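PDB 3FNR: arginyl-tRNA synthetase from Campylobacter jejuni, which attaches L-arginine to tRNA(Arg) at the expense of ATP, releasing AMP and diphosphate, as a monomeric class I aminoacyl-tRNA synthetase. Local coordinates for residues Val275-Gly281 with Leu321-Ser326; Pro44-Ala50 with Phe293-Val299; Glu156-Ile160 with Ser305-Arg309. The protein carries 1 engineered substitution. The contacts are given in a common frame with arbitrary orientation. Where two conformers were deposited one is given. Residues are numbered along the deposited sequence.

In the fold
All three contacts lie in the class I catalytic domain, and along the chain their segments alternate. Pro44-Ala50 and Glu156-Ile160 come first, then Val275-Gly281, followed by Phe293-Val299, Ser305-Arg309 and Leu321-Ser326. Helices 296-303 and 305-311 form the crossover between the parallel strands 267-279 and 321-324 of contact 1, and contacts 2 and 3 pack this crossover against earlier parts of the domain. The centre of contact 2 is about 15 Å from that of contact 1 and about 12 Å from that of contact 3. It touches both, through Leu277 with Ile47 and Met296 with Ala158. Thus one apolar core links the HIGH region, which in class I synthetases helps bind ATP, to the sheet and its covering helices.

Contact 1 of 3, residues Val275-Gly281 with Leu321-Ser326; sequences VSLLKDG and LEFDIS
Leu278, Ile325 and Asp324 dominate the meeting of strands 267-279 and 321-324, parallel neighbours at one side of the Rossmann-type sheet. The strand segments run 14° apart and approach to 4.7 Å, pairing Val275 with Leu321, Ser276 with Glu322, Leu277 with Phe323 and Leu278 with Asp324. Ser276 N donates to Leu321 O (2.8 Å) and Phe323 N to Ser276 O (3.0 Å). Leu278 continues the pattern, its N giving to Phe323 O (2.8 Å) while its O receives Ile325 N (2.8 Å). In rotamer mt, apolar Leu278 suits the face it shares with Glu322 and Asp324, covering the carbon chain of Glu322 (CD1 to CD 3.7 Å), its CB 3.8 Å from Asp324 CG.

Ile325, where the chain leaves extended geometry for a 3-10 turn, holds chi1 at p. Its CG2 meets Leu277 CD2 (3.9 Å) and its CG1 meets Lys279 CG (3.8 Å), a branched apolar wedge that also reaches Ile303 of helix 296-303.

Asp324, with chi1 t, spreads its carboxylate over two turns. OD1 accepts from Ser326 N (3.2 Å), an Asx turn, from Ser326 OG (2.8 Å) and weakly from Asp280 N (3.2 Å); OD2 accepts from Gly281 N (2.9 Å). Asp280 (60/32) and Gly281 (89/-10) have type I' turn angles, and those of Gly281 call for glycine. One acidic side chain thus accepts from amides of both segments just beyond their paired residues.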
loop_
_atom_site.group_PDB
_atom_site.type_symbol
_atom_site.label_atom_id
_atom_site.label_comp_id
_atom_site.label_asym_id
_atom_site.label_seq_id
_atom_site.Cartn_x
_atom_site.Cartn_y
_atom_site.Cartn_z
ATOM N N VAL A 275 9.786 7.892 -6.276
ATOM C CA VAL A 275 8.774 8.790 -6.830
ATOM C C VAL A 275 9.272 10.244 -6.762
ATOM O O VAL A 275 9.808 10.675 -5.737
ATOM C CB VAL A 275 7.418 8.639 -6.097
ATOM C CG1 VAL A 275 6.402 9.639 -6.603
ATOM C CG2 VAL A 275 6.876 7.228 -6.259
ATOM N N SER A 276 9.119 10.984 -7.859
ATOM C CA SER A 276 9.379 12.422 -7.861
ATOM C C SER A 276 8.073 13.194 -7.833
ATOM O O SER A 276 7.251 13.070 -8.746
ATOM C CB SER A 276 10.182 12.832 -9.093
ATOM O OG SER A 276 11.491 12.303 -9.048
ATOM N N LEU A 277 7.877 13.990 -6.787
ATOM C CA LEU A 277 6.713 14.864 -6.718
ATOM C C LEU A 277 7.078 16.273 -7.140
ATOM O O LEU A 277 8.098 16.814 -6.709
ATOM C CB LEU A 277 6.111 14.879 -5.315
ATOM C CG LEU A 277 5.183 13.736 -4.920
ATOM C CD1 LEU A 277 4.931 13.793 -3.427
ATOM C CD2 LEU A 277 3.867 13.771 -5.699
ATOM N N LEU A 278 6.238 16.856 -7.987
ATOM C CA LEU A 278 6.441 18.218 -8.472
ATOM C C LEU A 278 5.247 19.095 -8.143
ATOM O O LEU A 278 4.120 18.608 -8.057
ATOM C CB LEU A 278 6.653 18.238 -9.991
ATOM C CG LEU A 278 7.815 17.478 -10.630
ATOM C CD1 LEU A 278 7.663 17.497 -12.133
ATOM C CD2 LEU A 278 9.143 18.077 -10.237
ATOM N N LYS A 279 5.516 20.385 -7.955
ATOM C CA LYS A 279 4.483 21.416 -7.919
ATOM C C LYS A 279 4.958 22.610 -8.747
ATOM O O LYS A 279 6.018 23.185 -8.467
ATOM C CB LYS A 279 4.164 21.846 -6.486
ATOM C CG LYS A 279 2.914 22.717 -6.379
ATOM C CD LYS A 279 3.119 23.878 -5.412
ATOM C CE LYS A 279 2.653 23.556 -3.999
ATOM N NZ LYS A 279 1.188 23.765 -3.845
ATOM N N ASP A 280 4.164 22.952 -9.767
ATOM C CA ASP A 280 4.439 24.040 -10.727
ATOM C C ASP A 280 5.746 23.870 -11.518
ATOM O O ASP A 280 6.398 24.852 -11.885
ATOM C CB ASP A 280 4.361 25.429 -10.056
ATOM C CG ASP A 280 2.983 25.728 -9.467
ATOM O OD1 ASP A 280 2.920 26.251 -8.329
ATOM O OD2 ASP A 280 1.966 25.447 -10.137
ATOM N N GLY A 281 6.116 22.616 -11.776
ATOM C CA GLY A 281 7.329 22.287 -12.530
ATOM C C GLY A 281 8.582 22.131 -11.685
ATOM O O GLY A 281 9.615 21.671 -12.175
ATOM N N LEU A 321 8.427 7.125 -11.214
ATOM C CA LEU A 321 7.186 7.853 -11.363
ATOM C C LEU A 321 7.427 9.323 -11.055
ATOM O O LEU A 321 7.954 9.671 -9.996
ATOM C CB LEU A 321 6.117 7.256 -10.435
ATOM C CG LEU A 321 4.622 7.616 -10.519
ATOM C CD1 LEU A 321 4.244 8.668 -9.493
ATOM C CD2 LEU A 321 4.146 8.018 -11.927
ATOM N N GLU A 322 7.050 10.178 -11.998
ATOM C CA GLU A 322 7.111 11.620 -11.811
ATOM C C GLU A 322 5.717 12.190 -12.000
ATOM O O GLU A 322 5.040 11.882 -12.986
ATOM C CB GLU A 322 8.082 12.251 -12.809
ATOM C CG GLU A 322 8.324 13.746 -12.595
ATOM C CD GLU A 322 8.923 14.426 -13.817
ATOM O OE1 GLU A 322 8.261 14.447 -14.882
ATOM O OE2 GLU A 322 10.053 14.947 -13.708
ATOM N N PHE A 323 5.278 13.007 -11.050
ATOM C CA PHE A 323 3.958 13.610 -11.151
ATOM C C PHE A 323 3.937 15.035 -10.636
ATOM O O PHE A 323 4.508 15.329 -9.592
ATOM C CB PHE A 323 2.912 12.771 -10.413
ATOM C CG PHE A 323 1.510 13.019 -10.881
ATOM C CD1 PHE A 323 0.982 12.286 -11.942
ATOM C CD2 PHE A 323 0.716 13.988 -10.271
ATOM C CE1 PHE A 323 -0.321 12.515 -12.389
ATOM C CE2 PHE A 323 -0.583 14.226 -10.709
ATOM C CZ PHE A 323 -1.102 13.488 -11.771
ATOM N N ASP A 324 3.279 15.912 -11.391
ATOM C CA ASP A 324 3.059 17.291 -10.971
ATOM C C ASP A 324 1.664 17.419 -10.371
ATOM O O ASP A 324 0.662 17.195 -11.052
ATOM C CB ASP A 324 3.229 18.265 -12.144
ATOM C CG ASP A 324 3.530 19.697 -11.690
ATOM O OD1 ASP A 324 2.972 20.151 -10.666
ATOM O OD2 ASP A 324 4.329 20.377 -12.370
ATOM N N ILE A 325 1.620 17.807 -9.098
ATOM C CA ILE A 325 0.370 17.905 -8.340
ATOM C C ILE A 325 -0.537 19.080 -8.735
ATOM O O ILE A 325 -1.682 19.163 -8.278
ATOM C CB ILE A 325 0.628 17.927 -6.808
ATOM C CG1 ILE A 325 1.327 19.225 -6.382
ATOM C CG2 ILE A 325 1.404 16.673 -6.376
ATOM C CD1 ILE A 325 1.219 19.524 -4.903
ATOM N N SER A 326 -0.016 19.975 -9.576
ATOM C CA SER A 326 -0.776 21.110 -10.091
ATOM C C SER A 326 -1.821 20.659 -11.112
ATOM O O SER A 326 -2.766 21.393 -11.417
ATOM C CB SER A 326 0.167 22.139 -10.722
ATOM O OG SER A 326 0.876 21.577 -11.814
#

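Contact 2 of 3, residues Pro44-Ala50 with Phe293-Val299; sequences PLHIGHA and FILMSDV
The HIGH region, the signature of class I synthetases that helps form their ATP site, here meets the start of helix 296-303. Pro44-His46 is extended, Ile47-His49 has helical angles, and helix 50-65 follows. Phe293-Leu295 is also extended, with Leu295 at the N-cap position. A single backbone bridge pairs His46 with Leu295 (CA-CA 4.4 Å), flanked by two hydrogen bonds, Met296 N to Leu45 O (2.9 Å) and Ile47 N to Ile294 O (2.9 Å). A water donates to Leu45 O (2.4 Å) and accepts from Ser297 N (2.9 Å), serving an amide of the first helical turn.

Flat rings suit the outer end: His46 (chi1 m) and Phe293 (chi1 m) form an offset stack, centroids 4.3 Å apart and planes at 18°. Inward, flexible Met296 (chi1 and chi2 t) brings SD to 3.9 Å from Leu45 CD1, Ile47 CD1 reaches Val299 CG2 (3.8 Å), and Pro44 CG packs on Leu295 CD2 (3.9 Å). Leu277 of strand 267-279 packs against both Ile47 and Val299.

Backbone bonds and apolar packing therefore fix the loop's course, while stacking the His46 ring uses its face and leaves its nitrogens uncommitted to the facing segment, consistent with a histidine that meets ATP in relatives.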
loop_
_atom_site.group_PDB
_atom_site.type_symbol
_atom_site.label_atom_id
_atom_site.label_comp_id
_atom_site.label_asym_id
_atom_site.label_seq_id
_atom_site.Cartn_x
_atom_site.Cartn_y
_atom_site.Cartn_z
ATOM N N PRO A 44 6.346 9.934 12.037
ATOM C CA PRO A 44 5.295 9.754 11.034
ATOM C C PRO A 44 5.896 9.239 9.729
ATOM O O PRO A 44 7.101 9.404 9.495
ATOM C CB PRO A 44 4.743 11.170 10.840
ATOM C CG PRO A 44 5.869 12.077 11.233
ATOM C CD PRO A 44 6.597 11.358 12.330
ATOM N N LEU A 45 5.063 8.615 8.899
ATOM C CA LEU A 45 5.510 8.054 7.626
ATOM C C LEU A 45 6.043 9.122 6.678
ATOM O O LEU A 45 5.440 10.179 6.505
ATOM C CB LEU A 45 4.383 7.266 6.958
ATOM C CG LEU A 45 3.887 6.025 7.700
ATOM C CD1 LEU A 45 2.843 5.291 6.887
ATOM C CD2 LEU A 45 5.045 5.101 8.024
ATOM N N HIS A 46 7.203 8.851 6.098
ATOM C CA HIS A 46 7.754 9.719 5.078
ATOM C C HIS A 46 7.044 9.419 3.764
ATOM O O HIS A 46 6.358 8.398 3.641
ATOM C CB HIS A 46 9.259 9.507 4.959
ATOM C CG HIS A 46 10.021 9.870 6.197
ATOM N ND1 HIS A 46 11.242 9.312 6.510
ATOM C CD2 HIS A 46 9.730 10.727 7.206
ATOM C CE1 HIS A 46 11.674 9.816 7.652
ATOM N NE2 HIS A 46 10.775 10.675 8.096
ATOM N N ILE A 47 7.197 10.313 2.792
ATOM C CA ILE A 47 6.548 10.162 1.493
ATOM C C ILE A 47 7.100 8.967 0.701
ATOM O O ILE A 47 6.369 8.348 -0.063
ATOM C CB ILE A 47 6.560 11.501 0.675
ATOM C CG1 ILE A 47 5.595 11.449 -0.517
ATOM C CG2 ILE A 47 7.968 11.885 0.236
ATOM C CD1 ILE A 47 4.156 11.076 -0.162
ATOM N N GLY A 48 8.367 8.612 0.936
ATOM C CA GLY A 48 8.996 7.459 0.292
ATOM C C GLY A 48 8.391 6.110 0.644
ATOM O O GLY A 48 8.646 5.115 -0.036
ATOM N N HIS A 49 7.589 6.075 1.707
ATOM C CA HIS A 49 6.843 4.876 2.092
ATOM C C HIS A 49 5.527 4.734 1.325
ATOM O O HIS A 49 4.900 3.670 1.358
ATOM C CB HIS A 49 6.534 4.891 3.595
ATOM C CG HIS A 49 7.731 4.664 4.467
ATOM N ND1 HIS A 49 8.234 5.634 5.307
ATOM C CD2 HIS A 49 8.527 3.580 4.623
ATOM C CE1 HIS A 49 9.289 5.157 5.943
ATOM N NE2 HIS A 49 9.490 3.913 5.544
ATOM N N ALA A 50 5.114 5.800 0.640
ATOM C CA ALA A 50 3.766 5.880 0.079
ATOM C C ALA A 50 3.501 4.888 -1.051
ATOM O O ALA A 50 2.449 4.236 -1.057
ATOM C CB ALA A 50 3.432 7.309 -0.349
ATOM N N PHE A 293 12.178 16.050 6.422
ATOM C CA PHE A 293 11.610 15.053 5.518
ATOM C C PHE A 293 10.198 15.454 5.096
ATOM O O PHE A 293 9.479 16.101 5.858
ATOM C CB PHE A 293 11.552 13.685 6.202
ATOM C CG PHE A 293 12.888 13.163 6.648
ATOM C CD1 PHE A 293 13.738 12.526 5.748
ATOM C CD2 PHE A 293 13.290 13.292 7.976
ATOM C CE1 PHE A 293 14.978 12.034 6.159
ATOM C CE2 PHE A 293 14.527 12.805 8.401
ATOM C CZ PHE A 293 15.373 12.175 7.489
ATOM N N ILE A 294 9.799 15.069 3.886
ATOM C CA ILE A 294 8.417 15.261 3.453
ATOM C C ILE A 294 7.570 14.105 3.988
ATOM O O ILE A 294 7.915 12.934 3.822
ATOM C CB ILE A 294 8.286 15.392 1.912
ATOM C CG1 ILE A 294 9.126 16.562 1.394
ATOM C CG2 ILE A 294 6.822 15.571 1.497
ATOM C CD1 ILE A 294 9.567 16.418 -0.059
ATOM N N LEU A 295 6.465 14.456 4.633
ATOM C CA LEU A 295 5.600 13.502 5.304
ATOM C C LEU A 295 4.482 13.054 4.375
ATOM O O LEU A 295 3.916 13.870 3.648
ATOM C CB LEU A 295 4.973 14.160 6.540
ATOM C CG LEU A 295 5.635 14.199 7.925
ATOM C CD1 LEU A 295 7.039 14.782 7.921
ATOM C CD2 LEU A 295 4.742 14.980 8.896
ATOM N N MET A 296 4.159 11.761 4.415
ATOM C CA MET A 296 3.008 11.197 3.701
ATOM C C MET A 296 1.738 11.972 4.059
ATOM O O MET A 296 0.930 12.295 3.186
ATOM C CB MET A 296 2.863 9.704 4.039
ATOM C CG MET A 296 1.743 8.969 3.314
ATOM S SD MET A 296 1.705 7.210 3.712
ATOM C CE MET A 296 -0.029 6.946 3.867
ATOM N N SER A 297 1.621 12.287 5.347
ATOM C CA SER A 297 0.552 13.076 5.944
ATOM C C SER A 297 0.361 14.447 5.303
ATOM O O SER A 297 -0.771 14.866 5.062
ATOM C CB SER A 297 0.877 13.285 7.423
ATOM O OG SER A 297 -0.282 13.165 8.214
ATOM N N ASP A 298 1.470 15.143 5.054
ATOM C CA ASP A 298 1.443 16.477 4.466
ATOM C C ASP A 298 0.911 16.442 3.037
ATOM O O ASP A 298 0.124 17.304 2.641
ATOM C CB ASP A 298 2.843 17.101 4.486
ATOM C CG ASP A 298 3.278 17.539 5.882
ATOM O OD1 ASP A 298 4.491 17.793 6.061
ATOM O OD2 ASP A 298 2.426 17.637 6.794
ATOM N N VAL A 299 1.343 15.436 2.281
ATOM C CA VAL A 299 0.903 15.236 0.902
ATOM C C VAL A 299 -0.590 14.893 0.834
ATOM O O VAL A 299 -1.314 15.462 0.016
ATOM C CB VAL A 299 1.796 14.190 0.184
ATOM C CG1 VAL A 299 1.235 13.808 -1.182
ATOM C CG2 VAL A 299 3.235 14.725 0.046
HETATM O O HOH W 1 3.340 11.023 7.344
#

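Contact 3 of 3, residues Glu156-Ile160 with Ser305-Arg309; sequences EQAKI and SDALR
Where helix 136-157 ends, its last residues and the turn beyond lie against the first turn of helix 305-311, with Ala158 and Ser305 nearest (CA-CA 5.2 Å). The turn is set by backbone bonds. Lys159 N reaches Glu156 O (2.9 Å) and Ile160 N reaches Leu155 O, while Lys159 adopts positive phi (66/32), as the C-prime residue of a Schellman motif. Across the contact, Ser305-Arg309 is regular helix, with Arg309 N bonded to Ser305 O (2.9 Å).

Arg309 makes a hydrogen bond between the segments. With chi1, chi2 and chi3 all m, its chain curls back so that NH1 donates to Ala158 O at 2.9 Å, at the edge of the guanidinium. A long, multidentate donor suits this place, because the same group forms a salt bridge with Asp57 and a hydrogen bond with Thr58 of helix 50-65. Arg61 of that helix takes up Lys159 O.

Apolar and close-packed contacts complete the fit. Ala158 CB rests 3.8 Å from Leu308 CD2, its small side chain letting the leucine in, and Ile160 CG1 lies 3.6 Å from Arg309 NH1. Ser305, chi1 t, is short enough to face the turn closely: its OG is 3.6 Å from Ala158 CA and 3.6 Å from Lys159 CG. From helix 296-303, Met296 touches Ala158 and Val300 touches Leu308.

An arginine from another helix bonding a carbonyl left over at a helix C-terminus complements the Schellman ending, here joining helices 136-157 and 305-311 within the Rossmann-type catalytic domain.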
loop_
_atom_site.group_PDB
_atom_site.type_symbol
_atom_site.label_atom_id
_atom_site.label_comp_id
_atom_site.label_asym_id
_atom_site.label_seq_id
_atom_site.Cartn_x
_atom_site.Cartn_y
_atom_site.Cartn_z
ATOM N N GLU A 156 -4.354 5.080 7.821
ATOM C CA GLU A 156 -5.812 5.125 7.771
ATOM C C GLU A 156 -6.284 6.312 6.935
ATOM O O GLU A 156 -7.310 6.239 6.266
ATOM C CB GLU A 156 -6.388 5.211 9.182
ATOM C CG GLU A 156 -7.543 4.255 9.457
ATOM C CD GLU A 156 -8.865 4.690 8.839
ATOM O OE1 GLU A 156 -9.131 4.342 7.665
ATOM O OE2 GLU A 156 -9.654 5.353 9.547
ATOM N N GLN A 157 -5.518 7.398 6.985
ATOM C CA GLN A 157 -5.753 8.582 6.162
ATOM C C GLN A 157 -5.729 8.254 4.667
ATOM O O GLN A 157 -6.493 8.824 3.892
ATOM C CB GLN A 157 -4.709 9.649 6.479
ATOM C CG GLN A 157 -5.123 11.052 6.106
ATOM C CD GLN A 157 -4.068 12.082 6.451
ATOM O OE1 GLN A 157 -3.007 11.752 6.978
ATOM N NE2 GLN A 157 -4.360 13.344 6.160
ATOM N N ALA A 158 -4.866 7.316 4.279
ATOM C CA ALA A 158 -4.783 6.843 2.899
ATOM C C ALA A 158 -5.614 5.585 2.658
ATOM O O ALA A 158 -5.418 4.887 1.652
ATOM C CB ALA A 158 -3.352 6.600 2.526
ATOM N N LYS A 159 -6.544 5.308 3.576
ATOM C CA LYS A 159 -7.462 4.157 3.504
ATOM C C LYS A 159 -6.753 2.794 3.617
ATOM O O LYS A 159 -7.204 1.789 3.048
ATOM C CB LYS A 159 -8.377 4.222 2.259
ATOM C CG LYS A 159 -9.056 5.577 2.013
ATOM C CD LYS A 159 -10.159 5.875 3.024
ATOM C CE LYS A 159 -10.689 7.307 2.877
ATOM N NZ LYS A 159 -9.702 8.353 3.295
ATOM N N ILE A 160 -5.656 2.772 4.370
ATOM C CA ILE A 160 -4.861 1.560 4.551
ATOM C C ILE A 160 -4.927 1.058 5.988
ATOM O O ILE A 160 -4.592 1.779 6.927
ATOM C CB ILE A 160 -3.381 1.783 4.130
ATOM C CG1 ILE A 160 -3.311 2.210 2.656
ATOM C CG2 ILE A 160 -2.547 0.521 4.393
ATOM C CD1 ILE A 160 -2.015 2.937 2.249
ATOM N N SER A 305 -6.811 11.850 -0.374
ATOM C CA SER A 305 -6.557 10.410 -0.399
ATOM C C SER A 305 -6.691 9.768 -1.783
ATOM O O SER A 305 -5.828 8.983 -2.185
ATOM C CB SER A 305 -7.491 9.703 0.586
ATOM O OG SER A 305 -7.220 8.314 0.635
ATOM N N ASP A 306 -7.774 10.094 -2.488
ATOM C CA ASP A 306 -8.034 9.551 -3.827
ATOM C C ASP A 306 -6.881 9.810 -4.779
ATOM O O ASP A 306 -6.469 8.908 -5.511
ATOM C CB ASP A 306 -9.317 10.143 -4.410
ATOM C CG ASP A 306 -10.546 9.839 -3.564
ATOM O OD1 ASP A 306 -10.514 8.881 -2.758
ATOM O OD2 ASP A 306 -11.553 10.563 -3.707
ATOM N N ALA A 307 -6.356 11.036 -4.742
ATOM C CA ALA A 307 -5.252 11.437 -5.594
ATOM C C ALA A 307 -4.002 10.637 -5.273
ATOM O O ALA A 307 -3.336 10.166 -6.187
ATOM C CB ALA A 307 -4.988 12.922 -5.458
ATOM N N LEU A 308 -3.706 10.459 -3.982
ATOM C CA LEU A 308 -2.563 9.639 -3.546
ATOM C C LEU A 308 -2.706 8.208 -4.038
ATOM O O LEU A 308 -1.767 7.635 -4.605
ATOM C CB LEU A 308 -2.415 9.637 -2.017
ATOM C CG LEU A 308 -1.090 9.035 -1.524
ATOM C CD1 LEU A 308 -0.088 10.116 -1.196
ATOM C CD2 LEU A 308 -1.308 8.154 -0.316
ATOM N N ARG A 309 -3.898 7.650 -3.843
ATOM C CA ARG A 309 -4.184 6.290 -4.237
ATOM C C ARG A 309 -4.101 6.110 -5.755
ATOM O O ARG A 309 -3.819 5.016 -6.231
ATOM C CB ARG A 309 -5.559 5.854 -3.720
ATOM C CG ARG A 309 -5.698 5.730 -2.186
ATOM C CD ARG A 309 -4.682 4.782 -1.561
ATOM N NE ARG A 309 -4.832 3.400 -2.023
ATOM C CZ ARG A 309 -5.315 2.398 -1.294
ATOM N NH1 ARG A 309 -5.714 2.603 -0.046
ATOM N NH2 ARG A 309 -5.406 1.179 -1.823
#